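Local coordinates for protein beta-N-acetylhexosaminidase (Beutenbergia cavernae, PDB 5BU9) that probably catalyses the hydrolysis of terminal non-reducing N-acetyl-D-hexosamine residues in N-acetyl-beta-D-hexosaminides, as a member of glycosyl hydrolase family 3, at residues R10-L14 with V326-A330; T23-L29 with V56-L60; L128-M134 with V179-H185; S231-Y235 with E274-A278; A245-V251 with L287-T293. All coordinates share one frame; numbering follows the deposited sequence.

Interaction 1 of 5, residues R10-L14 with V326-A330; sequences RVGQL and VDDAA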
# COMPACT_ATOMS: atom_id res chain seq x y z
N ARG A 10 13.98 13.11 -4.97
CA ARG A 10 13.96 12.13 -3.88
C ARG A 10 12.63 12.17 -3.13
O ARG A 10 12.01 11.13 -2.89
CB ARG A 10 15.13 12.35 -2.92
CG ARG A 10 16.49 12.12 -3.56
CD ARG A 10 17.63 11.95 -2.54
NE ARG A 10 17.80 13.09 -1.63
CZ ARG A 10 18.50 14.20 -1.89
NH1 ARG A 10 19.10 14.38 -3.04
NH2 ARG A 10 18.60 15.16 -0.97
N VAL A 11 12.17 13.37 -2.80
CA VAL A 11 10.85 13.54 -2.23
C VAL A 11 9.80 12.89 -3.15
O VAL A 11 8.94 12.13 -2.70
CB VAL A 11 10.53 15.01 -2.01
CG1 VAL A 11 9.07 15.15 -1.63
CG2 VAL A 11 11.39 15.55 -0.91
N GLY A 12 9.91 13.15 -4.45
CA GLY A 12 8.99 12.59 -5.42
C GLY A 12 8.91 11.09 -5.32
O GLY A 12 7.84 10.51 -5.48
N GLN A 13 10.02 10.44 -5.00
CA GLN A 13 9.97 8.98 -4.84
C GLN A 13 9.13 8.48 -3.66
O GLN A 13 8.81 7.28 -3.61
CB GLN A 13 11.39 8.43 -4.69
CG GLN A 13 12.21 8.63 -5.89
CD GLN A 13 11.72 7.80 -7.05
OE1 GLN A 13 11.53 6.59 -6.91
NE2 GLN A 13 11.51 8.44 -8.19
N LEU A 14 8.84 9.37 -2.69
CA LEU A 14 8.08 9.06 -1.47
C LEU A 14 6.56 9.18 -1.66
O LEU A 14 5.79 9.12 -0.69
CB LEU A 14 8.54 9.96 -0.32
CG LEU A 14 10.05 10.04 -0.07
CD1 LEU A 14 10.31 10.83 1.22
CD2 LEU A 14 10.69 8.64 0.02
N VAL A 326 13.73 12.03 5.23
CA VAL A 326 13.42 11.96 3.81
C VAL A 326 14.48 11.19 3.04
O VAL A 326 14.15 10.32 2.25
CB VAL A 326 13.26 13.37 3.23
CG1 VAL A 326 13.36 13.36 1.72
CG2 VAL A 326 11.90 13.94 3.67
N ASP A 327 15.76 11.47 3.29
CA ASP A 327 16.83 10.78 2.54
C ASP A 327 16.87 9.27 2.80
O ASP A 327 17.16 8.50 1.89
CB ASP A 327 18.20 11.39 2.86
CG ASP A 327 18.45 12.69 2.07
OD1 ASP A 327 17.65 12.96 1.16
OD2 ASP A 327 19.41 13.44 2.36
N ASP A 328 16.59 8.85 4.03
CA ASP A 328 16.55 7.42 4.36
C ASP A 328 15.40 6.72 3.65
O ASP A 328 15.49 5.56 3.21
CB ASP A 328 16.38 7.21 5.87
CG ASP A 328 17.64 7.55 6.68
OD1 ASP A 328 18.70 7.82 6.07
OD2 ASP A 328 17.56 7.54 7.92
N ALA A 329 14.27 7.42 3.60
CA ALA A 329 13.08 6.89 2.99
C ALA A 329 13.33 6.67 1.48
O ALA A 329 13.03 5.60 0.95
CB ALA A 329 11.90 7.85 3.22
N ALA A 330 13.92 7.66 0.82
CA ALA A 330 14.16 7.57 -0.62
C ALA A 330 15.11 6.44 -0.93
O ALA A 330 14.96 5.75 -1.94
CB ALA A 330 14.69 8.88 -1.16

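Interaction 2 of 5, residues T23-L29 with V56-L60; sequences TAEQVTL and VVEQL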
# COMPACT_ATOMS: atom_id res chain seq x y z
N THR A 23 -7.71 5.28 -17.57
CA THR A 23 -7.16 6.47 -18.24
C THR A 23 -5.93 6.97 -17.55
O THR A 23 -5.93 7.12 -16.33
CB THR A 23 -8.14 7.66 -18.27
OG1 THR A 23 -9.40 7.24 -18.80
CG2 THR A 23 -7.57 8.80 -19.14
N ALA A 24 -4.89 7.27 -18.32
CA ALA A 24 -3.76 8.02 -17.80
C ALA A 24 -4.19 9.48 -17.62
O ALA A 24 -4.09 10.29 -18.53
CB ALA A 24 -2.57 7.94 -18.73
N GLU A 25 -4.66 9.82 -16.42
CA GLU A 25 -5.21 11.13 -16.13
C GLU A 25 -4.13 12.20 -16.16
O GLU A 25 -3.01 11.98 -15.70
CB GLU A 25 -5.92 11.10 -14.77
CG GLU A 25 -7.22 10.28 -14.77
CD GLU A 25 -8.06 10.54 -13.51
OE1 GLU A 25 -7.85 9.82 -12.51
OE2 GLU A 25 -8.88 11.48 -13.53
N GLN A 26 -4.47 13.37 -16.68
CA GLN A 26 -3.53 14.48 -16.79
C GLN A 26 -2.96 14.89 -15.42
O GLN A 26 -1.76 15.18 -15.32
CB GLN A 26 -4.18 15.67 -17.50
CG GLN A 26 -3.20 16.81 -17.88
CD GLN A 26 -2.07 16.32 -18.77
OE1 GLN A 26 -2.30 15.61 -19.74
NE2 GLN A 26 -0.83 16.69 -18.43
N VAL A 27 -3.77 14.85 -14.36
CA VAL A 27 -3.31 15.19 -13.00
C VAL A 27 -2.15 14.28 -12.56
O VAL A 27 -1.19 14.74 -11.91
CB VAL A 27 -4.48 15.14 -11.94
CG1 VAL A 27 -5.13 13.74 -11.87
CG2 VAL A 27 -3.99 15.58 -10.54
N THR A 28 -2.25 13.00 -12.89
CA THR A 28 -1.21 12.02 -12.55
C THR A 28 0.06 12.23 -13.38
O THR A 28 1.17 12.19 -12.87
CB THR A 28 -1.73 10.62 -12.78
OG1 THR A 28 -2.99 10.53 -12.13
CG2 THR A 28 -0.78 9.57 -12.19
N LEU A 29 -0.12 12.44 -14.68
CA LEU A 29 0.98 12.75 -15.57
C LEU A 29 1.69 14.03 -15.12
O LEU A 29 2.90 14.09 -15.12
CB LEU A 29 0.46 12.88 -17.01
CG LEU A 29 -0.05 11.60 -17.69
CD1 LEU A 29 -0.58 11.93 -19.08
CD2 LEU A 29 1.04 10.55 -17.79
N VAL A 56 -2.59 2.21 -20.84
CA VAL A 56 -2.63 3.22 -19.80
C VAL A 56 -1.28 3.33 -19.10
O VAL A 56 -0.72 4.41 -18.96
CB VAL A 56 -3.73 2.90 -18.79
CG1 VAL A 56 -3.58 3.78 -17.55
CG2 VAL A 56 -5.14 3.06 -19.45
N VAL A 57 -0.76 2.19 -18.66
CA VAL A 57 0.51 2.17 -17.96
C VAL A 57 1.62 2.71 -18.87
O VAL A 57 2.48 3.47 -18.42
CB VAL A 57 0.82 0.77 -17.48
CG1 VAL A 57 2.23 0.72 -16.85
CG2 VAL A 57 -0.24 0.36 -16.46
N GLU A 58 1.58 2.34 -20.14
CA GLU A 58 2.61 2.81 -21.08
C GLU A 58 2.67 4.35 -21.10
O GLU A 58 3.75 4.92 -21.13
CB GLU A 58 2.36 2.23 -22.49
CG GLU A 58 2.48 3.21 -23.69
CD GLU A 58 3.90 3.76 -23.91
OE1 GLU A 58 4.87 3.23 -23.31
OE2 GLU A 58 4.04 4.75 -24.68
N GLN A 59 1.52 5.02 -21.06
CA GLN A 59 1.49 6.48 -21.03
C GLN A 59 2.12 7.05 -19.77
O GLN A 59 2.75 8.13 -19.79
CB GLN A 59 0.06 6.98 -21.13
CG GLN A 59 -0.71 6.53 -22.33
CD GLN A 59 -2.09 7.18 -22.39
OE1 GLN A 59 -2.20 8.42 -22.42
NE2 GLN A 59 -3.13 6.36 -22.38
N LEU A 60 1.93 6.35 -18.66
CA LEU A 60 2.45 6.79 -17.38
C LEU A 60 3.96 6.58 -17.38
O LEU A 60 4.71 7.46 -16.98
CB LEU A 60 1.78 6.04 -16.21
CG LEU A 60 0.24 6.16 -16.09
CD1 LEU A 60 -0.33 5.21 -15.03
CD2 LEU A 60 -0.13 7.57 -15.71
O HOH W 1 -5.34 7.17 -21.17

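Interaction 3 of 5, residues L128-M134 with V179-H185; sequences LNLAPVM and VETVIKH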
# COMPACT_ATOMS: atom_id res chain seq x y z
N LEU A 128 3.40 -3.93 -8.83
CA LEU A 128 3.18 -3.97 -7.40
C LEU A 128 1.71 -4.20 -7.12
O LEU A 128 0.86 -3.49 -7.67
CB LEU A 128 3.67 -2.68 -6.72
CG LEU A 128 3.61 -2.72 -5.20
CD1 LEU A 128 4.56 -3.82 -4.66
CD2 LEU A 128 3.96 -1.35 -4.62
N ASN A 129 1.41 -5.21 -6.30
CA ASN A 129 0.03 -5.46 -5.86
C ASN A 129 -0.14 -4.99 -4.41
O ASN A 129 0.62 -5.39 -3.53
CB ASN A 129 -0.31 -6.95 -5.99
CG ASN A 129 -1.82 -7.23 -5.96
OD1 ASN A 129 -2.63 -6.33 -5.83
ND2 ASN A 129 -2.20 -8.52 -6.11
N LEU A 130 -1.13 -4.13 -4.16
CA LEU A 130 -1.46 -3.77 -2.78
C LEU A 130 -2.34 -4.88 -2.18
O LEU A 130 -3.56 -4.75 -2.01
CB LEU A 130 -2.14 -2.38 -2.70
CG LEU A 130 -1.43 -1.23 -3.42
CD1 LEU A 130 -2.06 0.10 -3.03
CD2 LEU A 130 0.07 -1.20 -3.12
N ALA A 131 -1.67 -5.98 -1.85
CA ALA A 131 -2.28 -7.22 -1.36
C ALA A 131 -1.07 -8.12 -1.10
O ALA A 131 -0.03 -7.86 -1.66
CB ALA A 131 -3.25 -7.83 -2.41
N PRO A 132 -1.19 -9.18 -0.28
CA PRO A 132 -2.40 -9.70 0.36
C PRO A 132 -2.75 -9.00 1.67
O PRO A 132 -1.88 -8.48 2.36
CB PRO A 132 -2.03 -11.16 0.63
CG PRO A 132 -0.51 -11.08 0.95
CD PRO A 132 0.01 -9.98 0.06
N VAL A 133 -4.03 -9.01 2.00
CA VAL A 133 -4.53 -8.67 3.33
C VAL A 133 -4.09 -9.69 4.37
O VAL A 133 -4.44 -10.86 4.29
CB VAL A 133 -6.06 -8.57 3.31
CG1 VAL A 133 -6.61 -8.50 4.70
CG2 VAL A 133 -6.51 -7.36 2.51
N MSE A 134 -3.32 -9.26 5.36
CA MSE A 134 -2.93 -10.17 6.43
C MSE A 134 -3.58 -9.78 7.75
O MSE A 134 -3.15 -10.21 8.82
CB MSE A 134 -1.42 -10.22 6.56
CG MSE A 134 -0.77 -10.69 5.27
SE MSE A 134 1.05 -11.31 5.52
CE MSE A 134 0.64 -13.09 6.22
N VAL A 179 5.61 -9.73 -9.77
CA VAL A 179 4.80 -8.71 -9.09
C VAL A 179 5.05 -8.75 -7.61
O VAL A 179 4.71 -9.75 -6.96
CB VAL A 179 3.29 -8.89 -9.35
CG1 VAL A 179 2.56 -7.70 -8.77
CG2 VAL A 179 3.02 -9.04 -10.81
N GLU A 180 5.60 -7.67 -7.05
CA GLU A 180 5.81 -7.61 -5.61
C GLU A 180 4.50 -7.36 -4.92
O GLU A 180 3.56 -6.87 -5.54
CB GLU A 180 6.83 -6.53 -5.24
CG GLU A 180 8.29 -7.05 -5.21
CD GLU A 180 8.56 -8.06 -4.08
OE1 GLU A 180 9.73 -8.54 -3.99
OE2 GLU A 180 7.63 -8.37 -3.28
N THR A 181 4.43 -7.71 -3.63
CA THR A 181 3.21 -7.53 -2.86
C THR A 181 3.41 -6.54 -1.71
O THR A 181 4.54 -6.22 -1.34
CB THR A 181 2.73 -8.87 -2.31
OG1 THR A 181 3.85 -9.59 -1.78
CG2 THR A 181 2.09 -9.70 -3.44
N VAL A 182 2.30 -6.02 -1.20
CA VAL A 182 2.31 -5.16 -0.02
C VAL A 182 1.40 -5.77 1.03
O VAL A 182 0.20 -5.81 0.84
CB VAL A 182 1.83 -3.77 -0.38
CG1 VAL A 182 1.86 -2.86 0.86
CG2 VAL A 182 2.70 -3.20 -1.54
N ILE A 183 1.94 -6.29 2.13
CA ILE A 183 1.02 -6.89 3.12
C ILE A 183 0.32 -5.75 3.87
O ILE A 183 0.94 -4.72 4.14
CB ILE A 183 1.76 -7.89 4.05
CG1 ILE A 183 2.91 -7.22 4.78
CG2 ILE A 183 2.32 -9.06 3.25
CD1 ILE A 183 3.47 -8.10 5.86
N LYS A 184 -0.97 -5.90 4.14
CA LYS A 184 -1.76 -4.79 4.70
C LYS A 184 -2.84 -5.35 5.66
O LYS A 184 -3.20 -6.52 5.53
CB LYS A 184 -2.37 -3.99 3.55
CG LYS A 184 -3.40 -4.74 2.70
CD LYS A 184 -3.76 -3.86 1.52
CE LYS A 184 -5.00 -4.35 0.80
NZ LYS A 184 -5.31 -3.55 -0.45
N HIS A 185 -3.34 -4.58 6.63
CA HIS A 185 -2.93 -3.21 6.97
C HIS A 185 -2.40 -3.18 8.39
O HIS A 185 -3.17 -3.30 9.34
CB HIS A 185 -4.11 -2.22 6.86
CG HIS A 185 -4.98 -2.41 5.66
ND1 HIS A 185 -5.79 -3.52 5.49
CD2 HIS A 185 -5.21 -1.61 4.59
CE1 HIS A 185 -6.46 -3.40 4.36
NE2 HIS A 185 -6.14 -2.24 3.80

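Interaction 4 of 5, residues S231-Y235 with E274-A278; sequences STAVY and EQVQA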
# COMPACT_ATOMS: atom_id res chain seq x y z
N SER A 231 -2.27 0.93 8.56
CA SER A 231 -3.61 1.40 8.91
C SER A 231 -3.64 2.86 9.39
O SER A 231 -2.65 3.33 9.95
CB SER A 231 -4.13 0.50 10.03
OG SER A 231 -5.32 0.95 10.61
N THR A 232 -4.78 3.55 9.24
CA THR A 232 -4.90 4.88 9.84
C THR A 232 -5.76 4.86 11.10
O THR A 232 -5.99 5.89 11.70
CB THR A 232 -5.48 5.92 8.89
OG1 THR A 232 -6.74 5.46 8.42
CG2 THR A 232 -4.55 6.19 7.71
N ALA A 233 -6.22 3.69 11.51
CA ALA A 233 -6.98 3.54 12.75
C ALA A 233 -6.14 3.95 13.96
O ALA A 233 -4.91 3.91 13.90
CB ALA A 233 -7.46 2.09 12.91
N VAL A 234 -6.79 4.34 15.05
CA VAL A 234 -6.06 4.62 16.29
C VAL A 234 -6.11 3.36 17.15
O VAL A 234 -7.19 2.82 17.37
CB VAL A 234 -6.65 5.81 17.04
CG1 VAL A 234 -5.91 5.98 18.31
CG2 VAL A 234 -6.53 7.10 16.20
N TYR A 235 -4.95 2.87 17.58
CA TYR A 235 -4.88 1.60 18.33
C TYR A 235 -4.66 1.86 19.82
O TYR A 235 -3.53 2.05 20.24
CB TYR A 235 -3.76 0.68 17.77
CG TYR A 235 -4.12 0.18 16.39
CD1 TYR A 235 -3.96 0.98 15.26
CD2 TYR A 235 -4.72 -1.08 16.23
CE1 TYR A 235 -4.38 0.55 13.98
CE2 TYR A 235 -5.14 -1.53 14.95
CZ TYR A 235 -4.95 -0.71 13.84
OH TYR A 235 -5.32 -1.15 12.60
N GLU A 274 -11.76 9.62 5.46
CA GLU A 274 -12.33 10.53 6.43
C GLU A 274 -11.50 10.56 7.70
O GLU A 274 -11.38 11.59 8.32
CB GLU A 274 -13.77 10.14 6.77
CG GLU A 274 -14.51 11.15 7.64
CD GLU A 274 -14.69 12.53 6.95
OE1 GLU A 274 -14.44 12.66 5.71
OE2 GLU A 274 -15.08 13.48 7.67
N GLN A 275 -10.88 9.43 8.05
CA GLN A 275 -10.15 9.29 9.29
C GLN A 275 -9.00 10.32 9.39
O GLN A 275 -8.63 10.71 10.49
CB GLN A 275 -9.59 7.88 9.41
CG GLN A 275 -8.57 7.72 10.56
CD GLN A 275 -9.26 7.41 11.89
OE1 GLN A 275 -10.49 7.59 12.02
NE2 GLN A 275 -8.48 6.93 12.87
N VAL A 276 -8.46 10.78 8.25
CA VAL A 276 -7.35 11.75 8.35
C VAL A 276 -7.63 13.13 7.77
O VAL A 276 -6.71 13.92 7.61
CB VAL A 276 -6.06 11.18 7.73
CG1 VAL A 276 -5.61 10.00 8.53
CG2 VAL A 276 -6.25 10.81 6.22
N GLN A 277 -8.90 13.43 7.47
CA GLN A 277 -9.23 14.73 6.87
C GLN A 277 -9.03 15.88 7.86
O GLN A 277 -8.92 17.01 7.42
CB GLN A 277 -10.67 14.75 6.35
CG GLN A 277 -10.91 13.87 5.15
CD GLN A 277 -9.96 14.15 3.99
OE1 GLN A 277 -9.06 13.33 3.66
NE2 GLN A 277 -10.15 15.30 3.36
N ALA A 278 -9.01 15.62 9.18
CA ALA A 278 -8.74 16.67 10.20
C ALA A 278 -7.38 17.35 10.01
O ALA A 278 -7.19 18.48 10.42
CB ALA A 278 -8.82 16.09 11.62

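Interaction 5 of 5, residues A245-V251 with L287-T293; sequences AFSREIV and LAIEAGT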
# COMPACT_ATOMS: atom_id res chain seq x y z
N ALA A 245 -0.67 5.11 11.12
CA ALA A 245 0.17 5.55 10.01
C ALA A 245 1.05 6.76 10.38
O ALA A 245 2.06 7.02 9.72
CB ALA A 245 -0.68 5.87 8.77
N PHE A 246 0.65 7.48 11.42
CA PHE A 246 1.35 8.66 11.90
C PHE A 246 2.09 8.37 13.20
O PHE A 246 2.61 9.28 13.83
CB PHE A 246 0.39 9.84 12.18
CG PHE A 246 -0.44 10.30 10.97
CD1 PHE A 246 -0.08 9.94 9.68
CD2 PHE A 246 -1.55 11.12 11.15
CE1 PHE A 246 -0.84 10.36 8.59
CE2 PHE A 246 -2.32 11.53 10.06
CZ PHE A 246 -1.96 11.15 8.79
N SER A 247 2.11 7.11 13.63
CA SER A 247 2.73 6.80 14.91
C SER A 247 4.18 6.35 14.76
O SER A 247 4.46 5.26 14.23
CB SER A 247 1.92 5.71 15.63
OG SER A 247 2.63 5.23 16.74
N ARG A 248 5.12 7.16 15.23
CA ARG A 248 6.51 6.70 15.27
C ARG A 248 6.60 5.34 15.99
O ARG A 248 7.30 4.43 15.53
CB ARG A 248 7.41 7.72 15.96
CG ARG A 248 8.92 7.39 15.88
CD ARG A 248 9.44 7.55 14.45
NE ARG A 248 10.82 7.10 14.33
CZ ARG A 248 11.58 7.24 13.24
NH1 ARG A 248 11.10 7.84 12.17
NH2 ARG A 248 12.82 6.77 13.22
N GLU A 249 5.86 5.18 17.08
CA GLU A 249 5.97 3.94 17.85
C GLU A 249 5.52 2.71 17.08
O GLU A 249 6.15 1.64 17.15
CB GLU A 249 5.16 4.01 19.14
CG GLU A 249 5.29 2.71 19.90
CD GLU A 249 4.69 2.76 21.27
OE1 GLU A 249 4.15 3.83 21.63
OE2 GLU A 249 4.77 1.73 21.98
N ILE A 250 4.43 2.84 16.34
CA ILE A 250 3.90 1.69 15.66
C ILE A 250 4.75 1.38 14.42
O ILE A 250 5.08 0.22 14.17
CB ILE A 250 2.44 1.91 15.30
CG1 ILE A 250 1.56 1.77 16.55
CG2 ILE A 250 2.04 0.99 14.21
CD1 ILE A 250 0.07 2.00 16.25
N VAL A 251 5.10 2.43 13.67
CA VAL A 251 5.77 2.25 12.36
C VAL A 251 7.25 1.93 12.53
O VAL A 251 7.77 0.98 11.92
CB VAL A 251 5.61 3.46 11.47
CG1 VAL A 251 6.41 3.28 10.22
CG2 VAL A 251 4.13 3.66 11.12
N LEU A 287 3.54 13.95 8.65
CA LEU A 287 3.41 13.06 9.80
C LEU A 287 3.70 11.60 9.42
O LEU A 287 4.34 10.88 10.18
CB LEU A 287 2.03 13.17 10.45
CG LEU A 287 1.70 14.51 11.14
CD1 LEU A 287 0.26 14.53 11.48
CD2 LEU A 287 2.51 14.75 12.39
N ALA A 288 3.22 11.15 8.26
CA ALA A 288 3.48 9.78 7.81
C ALA A 288 5.01 9.53 7.71
O ALA A 288 5.54 8.59 8.29
CB ALA A 288 2.78 9.53 6.44
N ILE A 289 5.69 10.41 6.99
CA ILE A 289 7.11 10.32 6.79
C ILE A 289 7.87 10.37 8.14
O ILE A 289 8.73 9.53 8.41
CB ILE A 289 7.55 11.42 5.83
CG1 ILE A 289 7.00 11.11 4.45
CG2 ILE A 289 9.09 11.54 5.79
CD1 ILE A 289 7.17 12.27 3.47
N GLU A 290 7.50 11.29 9.02
CA GLU A 290 8.19 11.36 10.31
C GLU A 290 8.02 10.09 11.12
O GLU A 290 8.91 9.75 11.91
CB GLU A 290 7.69 12.56 11.15
CG GLU A 290 8.13 13.90 10.61
CD GLU A 290 7.65 15.07 11.47
OE1 GLU A 290 6.57 14.98 12.10
OE2 GLU A 290 8.37 16.09 11.54
N ALA A 291 6.88 9.41 10.96
CA ALA A 291 6.63 8.13 11.65
C ALA A 291 7.51 6.98 11.13
O ALA A 291 7.73 5.99 11.83
CB ALA A 291 5.15 7.73 11.54
N GLY A 292 7.97 7.11 9.89
CA GLY A 292 8.88 6.13 9.30
C GLY A 292 8.31 5.60 7.98
O GLY A 292 8.72 4.57 7.51
N THR A 293 7.33 6.31 7.42
CA THR A 293 6.74 5.96 6.13
C THR A 293 7.68 6.24 4.95
O THR A 293 8.30 7.31 4.89
CB THR A 293 5.47 6.76 5.89
OG1 THR A 293 4.51 6.40 6.87
CG2 THR A 293 4.92 6.50 4.50
O HOH W 2 2.73 4.77 7.92
O HOH W 3 4.51 11.20 12.87

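Interaction 1 of 5, residues R10-L14 with V326-A330
Arg-10 meets Asp-327 through a bend at its third torsion (chi3 -58°), which turns the NE side of the guanidinium toward the acid. Asp-327 has CG beside its own backbone N (chi1 -80°), and OD1 is the oxygen that meets the arginine. The salt bridge is centred on that one oxygen. NE donates to Asp-327 OD1 over 2.8 Å, and Arg-10 NH2 adds a weak second bond to OD1 at 3.2 Å. This is not the flat two-oxygen pairing: the guanidinium and carboxylate planes are 63° apart, and NE comes in from above the carboxylate plane. Arg-10 NH1 turns to Leu-5 O in a further weak bond.

Beside the ion pair the contact is apolar. Arg-10 CB rests on Ala-330 CB at 3.9 Å. Val-11 CG2 touches Val-326 CG1, also at 3.9 Å. Leu-14 pushes its forked end against helix 320-336. Its CD2 lies 3.5 Å from Ala-329 CB, while CD1 touches both Val-326 CG1 and Ala-329 CB. Val-312 of helix 305-318 packs on Val-11 and Val-326.

With an alanine at Arg-10, Asp-327 would probably lose its charged mate and its carboxylate would be freer to turn. The contact thus pairs a buried apolar floor with a partly exposed ion pair at its edge, joining helix 7-12 to helix 320-336 near the two chain ends.

Interaction 2 of 5, residues T23-L29 with V56-L60
Ala-24 sits against one side of helix 50-61. Its CB is 3.7 Å from Gln-59 CB and 3.9 Å from Leu-60 CD2. Val-56 straddles the chain just before it: CG1 approaches Ala-24 N at 3.8 Å and CG2 approaches Thr-23 N. The other half of the contact comes from the first turn of helix 26-35. There Leu-29 CD2 meets Leu-60 CD2 at 3.8 Å, the two side chains crossing at about a right angle. The same CD2 also rests on Gln-59 O, 3.6 Å away. Thr-28 adds its methyl, with CG2 4.1 Å from Leu-60 CD2.

The polar link is a water. It accepts from Ala-24 N at 2.9 Å and from Gln-59 NE2 at 2.6 Å. The extended Gln-59 chain carries its amide past Ala-24 CB to reach it.

Further out, Thr-28 OG1 bonds Gly-18 O, which fixes the hydroxyl away from helix 50-61. Glu-25, at the N-cap position, is tied to Asp-20 N and Thr-19 OG1. Leu-60 and Thr-28 both lie on Val-40 of strand 39-43. Two neighbouring helices thus pack side by side on the outside of parallel strands, as in the TIM-barrel fold of this family.

Interaction 3 of 5, residues L128-M134 with V179-H185
Lys-184 NZ is gripped by several groups. It donates to Leu-130 O over 2.6 Å, standing above that carbonyl plane (37° out of it), and forms a salt bridge with Glu-81. A bound glycerol, probably from the crystallisation liquor, is a third partner. Lys-184 CG lies between the backbone N and the carbonyl carbon (chi1 65°), and the chain then runs extended, which carries NZ over to Leu-130. CE passes Val-133 CG2 at 3.8 Å.

The backbones pair in parallel at first. Asn-129 N bonds Glu-180 O at 2.8 Å. Val-182 N then serves two acceptors, Ala-131 O at 3.0 Å and, weakly, Asn-129 O. Beyond a shift by one residue, Met-134 N bonds Lys-184 O at 2.7 Å. Leu-128 and Leu-130 pack on Val-182 CG2, and SE of Met-134, modelled as selenomethionine, lies 3.4 Å from Ile-183 CG2.

A methionine in place of Lys-184 would probably leave Glu-81 without its ionic mate and Leu-130 O without this donor. His-185, after a cis peptide, bonds Asp-135 and the same glycerol. The polar groups gathered at this strand end, with the lysine held by an acid, are consistent with the Lys-His substrate site of family 3 enzymes.

Interaction 4 of 5, residues S231-Y235 with E274-A278
Gln-275 makes the polar bond of this contact and meets Thr-232. Its CG is anti to the backbone N (chi1 169°), and the chain then bends at chi2, which brings the amide to the Thr-232 carbonyl. NE2 donates to Thr-232 O over 2.9 Å at an N-H...O angle of 149°. The donor stands tilted from the carbonyl plane, and the oxygen lies somewhat off the amide plane too. The methylene CG of Gln-275 slides alongside Thr-232 OG1 at 3.6 Å. NE2 also comes within 3.7 Å of Ala-233 CA and 3.9 Å of Val-234 CG2. Gln-275 OE1 accepts from Val-202 N. With both ends bonded, the amide is fixed against turning over.

Val-276 CG1 then lies 4.0 Å from Thr-232 CG2, the side chains crossing at about a right angle.

On the facing segment, Ser-231 OG accepts from Ala-233 N at 3.0 Å, an ST turn that shapes the chain displaying the Thr-232 carbonyl. Ser-231 OG also donates to Tyr-235 OH, which is also bonded to Gly-188 O. These loops follow parallel barrel strands 227-230 and 264-267, on the C-terminal side of a TIM barrel, where such enzymes generally carry their active site.

Interaction 5 of 5, residues A245-V251 with L287-T293
The backbones of Arg-248 and Ala-291 come very close, with CA atoms 3.9 Å apart, where the start of helix 248-258 meets the end of helix 281-291. The small Ala-291 side chain allows this approach: its CB lies 3.5 Å from Phe-246 C and also touches Ser-247 C. Gly-292 follows with positive phi in a Schellman motif. A CB there would run into Val-251 CG1 and the preceding carbonyl.

Arg-248 wraps over this helix end. Its CG is anti to the backbone N and the chain bends at chi2 (70°), which brings NH1 to Glu-290 O at 2.9 Å. NH1 stands above that carbonyl plane, and the oxygen lies at the edge of the guanidinium. Val-251 CB rests on Ala-291 O at 3.3 Å. That oxygen also bonds Ser-252 OG.

At the other end Phe-246 lies against Leu-287. The CB of Leu-287 sits over one ring face, 4.1 Å from the ring centroid, in a CH-pi contact. Trp-279 meets the same phenylalanine edge to face.

Two waters fill in the polar links. One donates to Phe-246 O and, over 2.7 Å, to Leu-287 O. The other donates to Ala-245 O and bonds Thr-293 OG1 at 2.6 Å.

Ser-247 is the N-cap of its helix, with OG accepting from Ile-250 N and also bonded to Asp-239. An N-capped helix start thus packs against a Schellman-closed helix end, joining two consecutive outer helices of a TIM barrel.

In the fold
From the N terminus, interaction 1 opens first and closes last, bringing helix 320-336 back to helix 7-12 near the chain start. The other four contacts all fall within its span. Interaction 2 closes a short loop between helices 26-35 and 50-61. Interaction 3 follows in series and pairs barrel strands 128-129 and 180-186. Interactions 4 and 5 come next and cross, since their segments alternate. They touch through Val-276 and Phe-246, while Ser-231 links interaction 4 to His-185 of interaction 3. Interaction 5 also packs on interaction 1, where Ile-289 meets Leu-14 and Val-326. Interaction 2 stands apart, its centre about 22 Å from that of interaction 1.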